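Local coordinates for protein Fe(2+) transporter FeoB (PDB 2WJI) that probably transports ferrous iron across the membrane in a GTP-driven system, its G domain binding GDP faster and more tightly than GTP, at residues L111-N116 with K135-K140; T37-E42 with V54-G59. One frame throughout, in Å; residues are numbered along the deposited sequence.

Contact 1: residues L111-N116 with K135-K140. With GNP (phosphoaminophosphonic acid-guanylate ester), chain C.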
ATOM      1  N   LEU A 111       9.489  -0.029  -3.836  1.00 33.60           N
ATOM      2  CA  LEU A 111       8.078   0.309  -3.925  1.00 34.28           C
ATOM      3  C   LEU A 111       7.250  -0.733  -4.664  1.00 32.05           C
ATOM      4  O   LEU A 111       7.737  -1.398  -5.576  1.00 31.77           O
ATOM      5  CB  LEU A 111       7.929   1.668  -4.603  1.00 36.81           C
ATOM      6  CG  LEU A 111       6.576   2.366  -4.539  1.00 40.56           C
ATOM      7  CD1 LEU A 111       6.196   2.688  -3.098  1.00 35.48           C
ATOM      8  CD2 LEU A 111       6.627   3.630  -5.377  1.00 44.05           C
ATOM      9  N   LEU A 112       5.992  -0.853  -4.248  1.00 29.25           N
ATOM     10  CA  LEU A 112       5.015  -1.731  -4.881  1.00 27.73           C
ATOM     11  C   LEU A 112       3.660  -1.043  -4.808  1.00 28.21           C
ATOM     12  O   LEU A 112       3.260  -0.544  -3.752  1.00 30.35           O
ATOM     13  CB  LEU A 112       4.937  -3.071  -4.161  1.00 27.52           C
ATOM     14  CG  LEU A 112       3.785  -3.972  -4.607  1.00 34.62           C
ATOM     15  CD1 LEU A 112       3.888  -4.242  -6.092  1.00 41.82           C
ATOM     16  CD2 LEU A 112       3.783  -5.289  -3.830  1.00 34.86           C
ATOM     17  N   LEU A 113       2.954  -1.025  -5.929  1.00 26.54           N
ATOM     18  CA  LEU A 113       1.712  -0.276  -6.030  1.00 28.97           C
ATOM     19  C   LEU A 113       0.501  -1.198  -5.898  1.00 29.07           C
ATOM     20  O   LEU A 113       0.333  -2.131  -6.681  1.00 33.75           O
ATOM     21  CB  LEU A 113       1.672   0.459  -7.368  1.00 36.52           C
ATOM     22  CG  LEU A 113       1.245   1.924  -7.327  1.00 47.17           C
ATOM     23  CD1 LEU A 113       2.008   2.631  -6.233  1.00 50.06           C
ATOM     24  CD2 LEU A 113       1.496   2.589  -8.672  1.00 46.97           C
ATOM     25  N   ALA A 114      -0.325  -0.942  -4.890  1.00 26.94           N
ATOM     26  CA  ALA A 114      -1.589  -1.640  -4.728  1.00 27.44           C
ATOM     27  C   ALA A 114      -2.713  -0.718  -5.191  1.00 29.20           C
ATOM     28  O   ALA A 114      -2.998   0.303  -4.563  1.00 25.94           O
ATOM     29  CB  ALA A 114      -1.785  -2.065  -3.278  1.00 26.35           C
ATOM     30  N   LEU A 115      -3.344  -1.104  -6.295  1.00 25.86           N
ATOM     31  CA  LEU A 115      -4.339  -0.292  -6.978  1.00 24.58           C
ATOM     32  C   LEU A 115      -5.724  -0.749  -6.544  1.00 25.96           C
ATOM     33  O   LEU A 115      -6.275  -1.724  -7.075  1.00 23.17           O
ATOM     34  CB  LEU A 115      -4.151  -0.443  -8.486  1.00 25.92           C
ATOM     35  CG  LEU A 115      -5.007   0.369  -9.452  1.00 31.89           C
ATOM     36  CD1 LEU A 115      -4.708   1.855  -9.342  1.00 34.77           C
ATOM     37  CD2 LEU A 115      -4.752  -0.126 -10.862  1.00 34.51           C
ATOM     38  N   ASN A 116      -6.259  -0.051  -5.551  1.00 21.96           N
ATOM     39  CA  ASN A 116      -7.480  -0.437  -4.872  1.00 25.78           C
ATOM     40  C   ASN A 116      -8.746   0.157  -5.494  1.00 28.02           C
ATOM     41  O   ASN A 116      -8.685   1.038  -6.353  1.00 30.77           O
ATOM     42  CB  ASN A 116      -7.384  -0.048  -3.395  1.00 24.28           C
ATOM     43  CG  ASN A 116      -8.344  -0.833  -2.524  1.00 29.61           C
ATOM     44  OD1 ASN A 116      -8.687  -1.969  -2.838  1.00 31.93           O
ATOM     45  ND2 ASN A 116      -8.769  -0.236  -1.414  1.00 28.27           N
ATOM     46  N   LYS A 135       4.658  -0.535 -16.849  1.00 56.07           N
ATOM     47  CA  LYS A 135       5.777  -0.278 -17.749  1.00 57.91           C
ATOM     48  C   LYS A 135       6.321   1.137 -17.591  1.00 57.91           C
ATOM     49  O   LYS A 135       7.529   1.334 -17.485  1.00 57.43           O
ATOM     50  CB  LYS A 135       5.373  -0.533 -19.203  1.00 60.46           C
ATOM     51  CG  LYS A 135       5.459  -1.990 -19.616  1.00 64.43           C
ATOM     52  CD  LYS A 135       4.684  -2.261 -20.895  1.00 68.70           C
ATOM     53  CE  LYS A 135       5.082  -3.599 -21.510  1.00 72.29           C
ATOM     54  NZ  LYS A 135       5.102  -4.704 -20.511  1.00 70.26           N
ATOM     55  N   ILE A 136       5.423   2.117 -17.573  1.00 57.89           N
ATOM     56  CA  ILE A 136       5.810   3.517 -17.428  1.00 59.77           C
ATOM     57  C   ILE A 136       6.551   3.790 -16.121  1.00 58.65           C
ATOM     58  O   ILE A 136       7.643   4.359 -16.126  1.00 61.94           O
ATOM     59  CB  ILE A 136       4.586   4.449 -17.473  1.00 59.39           C
ATOM     60  CG1 ILE A 136       3.822   4.277 -18.787  1.00 61.63           C
ATOM     61  CG2 ILE A 136       5.015   5.901 -17.276  1.00 56.21           C
ATOM     62  CD1 ILE A 136       2.577   5.157 -18.886  1.00 60.15           C
ATOM     63  N   LEU A 137       5.943   3.388 -15.007  1.00 54.34           N
ATOM     64  CA  LEU A 137       6.483   3.668 -13.677  1.00 50.02           C
ATOM     65  C   LEU A 137       7.752   2.884 -13.370  1.00 47.94           C
ATOM     66  O   LEU A 137       8.688   3.415 -12.773  1.00 51.82           O
ATOM     67  CB  LEU A 137       5.430   3.385 -12.600  1.00 48.91           C
ATOM     68  CG  LEU A 137       4.213   4.316 -12.553  1.00 49.41           C
ATOM     69  CD1 LEU A 137       3.197   3.830 -11.530  1.00 47.26           C
ATOM     70  CD2 LEU A 137       4.630   5.750 -12.256  1.00 51.22           C
ATOM     71  N   GLY A 138       7.781   1.619 -13.776  1.00 42.28           N
ATOM     72  CA  GLY A 138       8.889   0.744 -13.440  1.00 44.83           C
ATOM     73  C   GLY A 138       8.652   0.108 -12.085  1.00 41.86           C
ATOM     74  O   GLY A 138       9.563  -0.430 -11.468  1.00 41.94           O
ATOM     75  N   VAL A 139       7.411   0.193 -11.618  1.00 38.08           N
ATOM     76  CA  VAL A 139       7.011  -0.410 -10.353  1.00 40.24           C
ATOM     77  C   VAL A 139       5.905  -1.428 -10.609  1.00 41.97           C
ATOM     78  O   VAL A 139       5.068  -1.237 -11.495  1.00 45.24           O
ATOM     79  CB  VAL A 139       6.508   0.667  -9.363  1.00 45.63           C
ATOM     80  CG1 VAL A 139       5.967   0.029  -8.089  1.00 43.99           C
ATOM     81  CG2 VAL A 139       7.628   1.659  -9.041  1.00 47.27           C
ATOM     82  N   LYS A 140       5.899  -2.511  -9.842  1.00 36.58           N
ATOM     83  CA  LYS A 140       4.858  -3.524  -9.982  1.00 39.69           C
ATOM     84  C   LYS A 140       3.512  -2.998  -9.480  1.00 34.95           C
ATOM     85  O   LYS A 140       3.453  -2.291  -8.468  1.00 31.38           O
ATOM     86  CB  LYS A 140       5.253  -4.786  -9.219  1.00 43.26           C
ATOM     87  CG  LYS A 140       5.109  -6.062 -10.033  1.00 54.60           C
ATOM     88  CD  LYS A 140       5.849  -5.945 -11.367  1.00 63.15           C
ATOM     89  CE  LYS A 140       7.309  -5.537 -11.177  1.00 68.08           C
ATOM     90  NZ  LYS A 140       7.890  -4.903 -12.400  1.00 69.83           N
TER
HETATM   91  PG  GNP C1166      -7.672   6.870   6.416  1.00 32.59           P
HETATM   92  O1G GNP C1166      -6.924   6.052   7.420  1.00 29.73           O
HETATM   93  O2G GNP C1166      -6.775   7.736   5.551  1.00 29.98           O
HETATM   94  O3G GNP C1166      -8.626   7.648   7.290  1.00 37.89           O
HETATM   95  N3B GNP C1166      -8.546   5.928   5.455  1.00 31.56           N
HETATM   96  PB  GNP C1166      -8.149   4.494   4.863  1.00 31.59           P
HETATM   97  O1B GNP C1166      -7.121   4.661   3.816  1.00 27.88           O
HETATM   98  O2B GNP C1166      -7.780   3.623   5.979  1.00 26.02           O
HETATM   99  O3A GNP C1166      -9.390   3.890   4.185  1.00 30.98           O
HETATM  100  PA  GNP C1166     -10.322   2.785   4.737  1.00 32.39           P
HETATM  101  O1A GNP C1166      -9.702   1.458   4.491  1.00 36.74           O
HETATM  102  O2A GNP C1166     -10.752   3.064   6.126  1.00 26.57           O
HETATM  103  O5' GNP C1166     -11.594   2.854   3.826  1.00 43.44           O
HETATM  104  C5' GNP C1166     -12.013   4.105   3.295  1.00 41.36           C
HETATM  105  C4' GNP C1166     -13.328   3.934   2.558  1.00 38.57           C
HETATM  106  O4' GNP C1166     -13.112   3.324   1.258  1.00 31.70           O
HETATM  107  C3' GNP C1166     -14.350   3.057   3.275  1.00 39.43           C
HETATM  108  O3' GNP C1166     -15.659   3.540   2.999  1.00 44.20           O
HETATM  109  C2' GNP C1166     -14.146   1.713   2.609  1.00 36.88           C
HETATM  110  O2' GNP C1166     -15.315   0.924   2.643  1.00 42.39           O
HETATM  111  C1' GNP C1166     -13.879   2.149   1.177  1.00 30.41           C
HETATM  112  N9  GNP C1166     -13.161   1.123   0.437  1.00 29.52           N
HETATM  113  C8  GNP C1166     -12.032   0.452   0.845  1.00 32.81           C
HETATM  114  N7  GNP C1166     -11.624  -0.428  -0.028  1.00 31.57           N
HETATM  115  C5  GNP C1166     -12.547  -0.344  -1.070  1.00 28.46           C
HETATM  116  C6  GNP C1166     -12.626  -1.055  -2.293  1.00 30.48           C
HETATM  117  O6  GNP C1166     -11.868  -1.942  -2.716  1.00 32.23           O
HETATM  118  N1  GNP C1166     -13.723  -0.661  -3.064  1.00 22.50           N
HETATM  119  C2  GNP C1166     -14.635   0.304  -2.697  1.00 30.08           C
HETATM  120  N2  GNP C1166     -15.629   0.550  -3.570  1.00 26.42           N
HETATM  121  N3  GNP C1166     -14.567   0.980  -1.554  1.00 32.81           N
HETATM  122  C4  GNP C1166     -13.506   0.606  -0.793  1.00 30.18           C
HETATM  123  O   HOH W   1       8.153  -2.906  -7.980  1.00 37.10           O
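A single direct backbone hydrogen bond and a seam of aliphatic contacts join strand 111-116 of the GTPase sheet to the turn that leaves helix 130-137 and enters edge strand 141-143. L113 N donates to K140 O (2.9 Å) almost in line with the carbonyl. Two residues earlier on the strand, a water links L111 O to the amide of the same K140, donating a hydrogen bond to L111 O and accepting one from K140 N. One residue before K140, V139 turns its side chain toward the strand. Its CG1, anti to the backbone N (chi1 175°), reaches L111 O at 3.4 Å, while CG2 faces L111 CD2. L112 brings CD1 to 3.5 Å from K140 CB, a tight fit for two carbons. Nearer the helix, L113 and L137 cross at about a right angle, L113 CD2 lying 3.5 Å from L137 CD1. At the far end of the strand N116 opens the NKxD guanine-recognition motif of P-loop GTPases. Its ND2 lies 3.2 Å from N7 of the guanine and donates to V14 O, while OD1 accepts from A146 N, which fixes the flip of the amide. An alanine here would probably leave V14 O and A146 N without these mates and N7 without its ND2 neighbour. L113 also pairs with V142, L112 and A114 bond to strand 84-90, and M105 of helix 94-106 touches L111, L137 and V139.

Contact 2: residues T37-E42 with V54-G59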
ATOM      1  N   THR A  37     -12.627  -0.535  17.834  1.00101.13           N
ATOM      2  CA  THR A  37     -12.618   0.907  18.060  1.00100.23           C
ATOM      3  C   THR A  37     -11.197   1.475  18.155  1.00 93.43           C
ATOM      4  O   THR A  37     -10.925   2.563  17.644  1.00 94.36           O
ATOM      5  CB  THR A  37     -13.424   1.296  19.323  1.00103.66           C
ATOM      6  OG1 THR A  37     -13.157   0.358  20.373  1.00105.91           O
ATOM      7  CG2 THR A  37     -14.918   1.297  19.026  1.00103.51           C
ATOM      8  N   VAL A  38     -10.301   0.737  18.807  1.00 85.11           N
ATOM      9  CA  VAL A  38      -8.917   1.180  18.987  1.00 76.89           C
ATOM     10  C   VAL A  38      -7.990   0.537  17.960  1.00 65.68           C
ATOM     11  O   VAL A  38      -7.277  -0.420  18.264  1.00 61.71           O
ATOM     12  CB  VAL A  38      -8.396   0.850  20.395  1.00 78.71           C
ATOM     13  CG1 VAL A  38      -7.078   1.567  20.651  1.00 74.93           C
ATOM     14  CG2 VAL A  38      -9.431   1.231  21.444  1.00 81.45           C
ATOM     15  N   GLU A  39      -7.990   1.089  16.752  1.00 59.52           N
ATOM     16  CA  GLU A  39      -7.345   0.454  15.609  1.00 54.31           C
ATOM     17  C   GLU A  39      -5.878   0.101  15.831  1.00 51.41           C
ATOM     18  O   GLU A  39      -5.077   0.943  16.223  1.00 48.10           O
ATOM     19  CB  GLU A  39      -7.486   1.328  14.360  1.00 51.91           C
ATOM     20  CG  GLU A  39      -6.973   0.661  13.107  1.00 51.74           C
ATOM     21  CD  GLU A  39      -7.238   1.469  11.861  1.00 54.34           C
ATOM     22  OE1 GLU A  39      -7.689   2.625  11.982  1.00 56.72           O
ATOM     23  OE2 GLU A  39      -6.990   0.945  10.760  1.00 55.06           O
ATOM     24  N   LYS A  40      -5.534  -1.157  15.577  1.00 52.72           N
ATOM     25  CA  LYS A  40      -4.138  -1.571  15.575  1.00 51.50           C
ATOM     26  C   LYS A  40      -3.484  -1.150  14.263  1.00 48.89           C
ATOM     27  O   LYS A  40      -4.074  -1.282  13.190  1.00 44.95           O
ATOM     28  CB  LYS A  40      -4.021  -3.082  15.782  1.00 55.08           C
ATOM     29  CG  LYS A  40      -4.380  -3.522  17.193  1.00 59.83           C
ATOM     30  CD  LYS A  40      -4.239  -5.020  17.373  1.00 63.22           C
ATOM     31  CE  LYS A  40      -4.821  -5.464  18.706  1.00 66.92           C
ATOM     32  NZ  LYS A  40      -6.256  -5.074  18.851  1.00 65.80           N
ATOM     33  N   LYS A  41      -2.269  -0.621  14.360  1.00 49.57           N
ATOM     34  CA  LYS A  41      -1.544  -0.137  13.192  1.00 47.24           C
ATOM     35  C   LYS A  41      -0.343  -1.035  12.890  1.00 40.90           C
ATOM     36  O   LYS A  41       0.393  -0.797  11.935  1.00 36.63           O
ATOM     37  CB  LYS A  41      -1.078   1.299  13.421  1.00 50.85           C
ATOM     38  CG  LYS A  41      -2.131   2.181  14.070  1.00 58.77           C
ATOM     39  CD  LYS A  41      -3.124   2.722  13.055  1.00 61.47           C
ATOM     40  CE  LYS A  41      -2.547   3.915  12.318  1.00 63.32           C
ATOM     41  NZ  LYS A  41      -3.570   4.586  11.484  1.00 65.10           N
ATOM     42  N   GLU A  42      -0.149  -2.058  13.718  1.00 38.02           N
ATOM     43  CA  GLU A  42       0.902  -3.045  13.488  1.00 35.18           C
ATOM     44  C   GLU A  42       0.357  -4.462  13.554  1.00 39.59           C
ATOM     45  O   GLU A  42      -0.494  -4.771  14.388  1.00 49.31           O
ATOM     46  CB  GLU A  42       2.044  -2.874  14.489  1.00 39.12           C
ATOM     47  CG  GLU A  42       3.065  -1.836  14.070  1.00 51.93           C
ATOM     48  CD  GLU A  42       4.135  -1.605  15.120  1.00 62.67           C
ATOM     49  OE1 GLU A  42       3.825  -0.971  16.154  1.00 69.54           O
ATOM     50  OE2 GLU A  42       5.287  -2.041  14.904  1.00 61.21           O
ATOM     51  N   VAL A  54       3.641  -5.830   9.208  1.00 35.18           N
ATOM     52  CA  VAL A  54       2.991  -4.741   8.494  1.00 31.29           C
ATOM     53  C   VAL A  54       2.721  -3.558   9.417  1.00 34.36           C
ATOM     54  O   VAL A  54       2.217  -3.724  10.533  1.00 33.29           O
ATOM     55  CB  VAL A  54       1.667  -5.197   7.860  1.00 26.73           C
ATOM     56  CG1 VAL A  54       1.055  -4.079   7.015  1.00 23.80           C
ATOM     57  CG2 VAL A  54       1.874  -6.459   7.018  1.00 22.73           C
ATOM     58  N   VAL A  55       3.068  -2.365   8.945  1.00 29.58           N
ATOM     59  CA  VAL A  55       2.725  -1.136   9.645  1.00 30.33           C
ATOM     60  C   VAL A  55       1.903  -0.233   8.730  1.00 32.19           C
ATOM     61  O   VAL A  55       2.248  -0.039   7.559  1.00 29.73           O
ATOM     62  CB  VAL A  55       3.979  -0.384  10.145  1.00 40.77           C
ATOM     63  CG1 VAL A  55       4.854   0.015   8.977  1.00 46.45           C
ATOM     64  CG2 VAL A  55       3.580   0.839  10.950  1.00 40.55           C
ATOM     65  N   ASP A  56       0.812   0.302   9.273  1.00 30.14           N
ATOM     66  CA  ASP A  56      -0.112   1.145   8.533  1.00 27.85           C
ATOM     67  C   ASP A  56       0.221   2.588   8.890  1.00 30.30           C
ATOM     68  O   ASP A  56      -0.011   3.018  10.020  1.00 28.69           O
ATOM     69  CB  ASP A  56      -1.544   0.806   8.944  1.00 29.90           C
ATOM     70  CG  ASP A  56      -2.594   1.379   7.992  1.00 34.13           C
ATOM     71  OD1 ASP A  56      -2.223   2.083   7.031  1.00 32.52           O
ATOM     72  OD2 ASP A  56      -3.802   1.116   8.209  1.00 33.60           O
ATOM     73  N   LEU A  57       0.791   3.318   7.936  1.00 26.63           N
ATOM     74  CA  LEU A  57       1.203   4.701   8.163  1.00 28.15           C
ATOM     75  C   LEU A  57       0.037   5.655   7.954  1.00 27.51           C
ATOM     76  O   LEU A  57      -0.884   5.370   7.164  1.00 25.50           O
ATOM     77  CB  LEU A  57       2.379   5.084   7.252  1.00 27.70           C
ATOM     78  CG  LEU A  57       3.691   4.312   7.453  1.00 32.18           C
ATOM     79  CD1 LEU A  57       4.686   4.611   6.331  1.00 32.81           C
ATOM     80  CD2 LEU A  57       4.314   4.619   8.813  1.00 38.64           C
ATOM     81  N   PRO A  58       0.069   6.794   8.666  1.00 28.42           N
ATOM     82  CA  PRO A  58      -0.984   7.804   8.580  1.00 28.01           C
ATOM     83  C   PRO A  58      -1.182   8.264   7.143  1.00 29.68           C
ATOM     84  O   PRO A  58      -0.203   8.424   6.405  1.00 27.10           O
ATOM     85  CB  PRO A  58      -0.434   8.961   9.429  1.00 33.22           C
ATOM     86  CG  PRO A  58       0.559   8.330  10.356  1.00 37.63           C
ATOM     87  CD  PRO A  58       1.150   7.183   9.595  1.00 34.00           C
ATOM     88  N   GLY A  59      -2.438   8.464   6.757  1.00 27.34           N
ATOM     89  CA  GLY A  59      -2.773   8.922   5.420  1.00 28.30           C
ATOM     90  C   GLY A  59      -2.140  10.265   5.111  1.00 30.39           C
ATOM     91  O   GLY A  59      -2.238  11.213   5.902  1.00 24.96           O
TER
HETATM   92  O   HOH W   2      -4.492  -0.191  10.375  1.00 45.58           O
HETATM   93  O   HOH W   3      -3.288   4.872   8.964  1.00 33.65           O
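E39 and D56 approach each other through their carboxylates, E39 OE2 and D56 OD2 4.1 Å apart and the two planes turned 76° from one another. The E39 chain is extended, with CG anti to the backbone N (chi1 -174°), and a water lies between the acids, 2.8 Å from E39 OE2 and 2.6 Å from D56 OD2. E39 closes the experimentally assigned GTP site G35-E39, and D56-G59, a predicted GTP site, reads as the DxxG motif of GTPases; the contact joins the regions corresponding to the first switch and the start of the second. Next, the K40 amide donates to N27 OD1. K41 then folds back, bent at chi2 and chi3, which brings CE to 3.5 Å from D56 O; its NZ donates to a second water that bonds weakly to L57 O. The K41 carbonyl accepts D56 N (2.9 Å) and also a CA-H...O contact from V55. E42 begins the hairpin strand as an antiparallel non-hydrogen-bonded pair with V55, their side chains side by side and E42 CG 4.1 Å from V55 CG2. Strand 50-56 is flanked by strand 3-9, which V55 meets through backbone bonds to I6 and L8; Y76 of helix 68-80 touches V55, whereas F20 of helix 16-24 packs on V54 and D56.

Both contacts reach the same six-stranded sheet of the G domain, on opposite sides of the chain's centre, with their centres 22 Å apart and their nearest atoms about 10 Å apart. The two contacts meet opposite ends of the nucleotide: contact 1 ends at the guanine, where N116 belongs to the experimentally assigned GTP-binding residues N116-D119, whereas contact 2 faces the phosphate end. There the side chain of E39 comes about 4 Å from the bound magnesium ion and that of D56 about 5 Å from the nucleotide. In related GTPases the two switch regions joined by contact 2 respond to the gamma-phosphate, while the motif begun in contact 1 selects guanine.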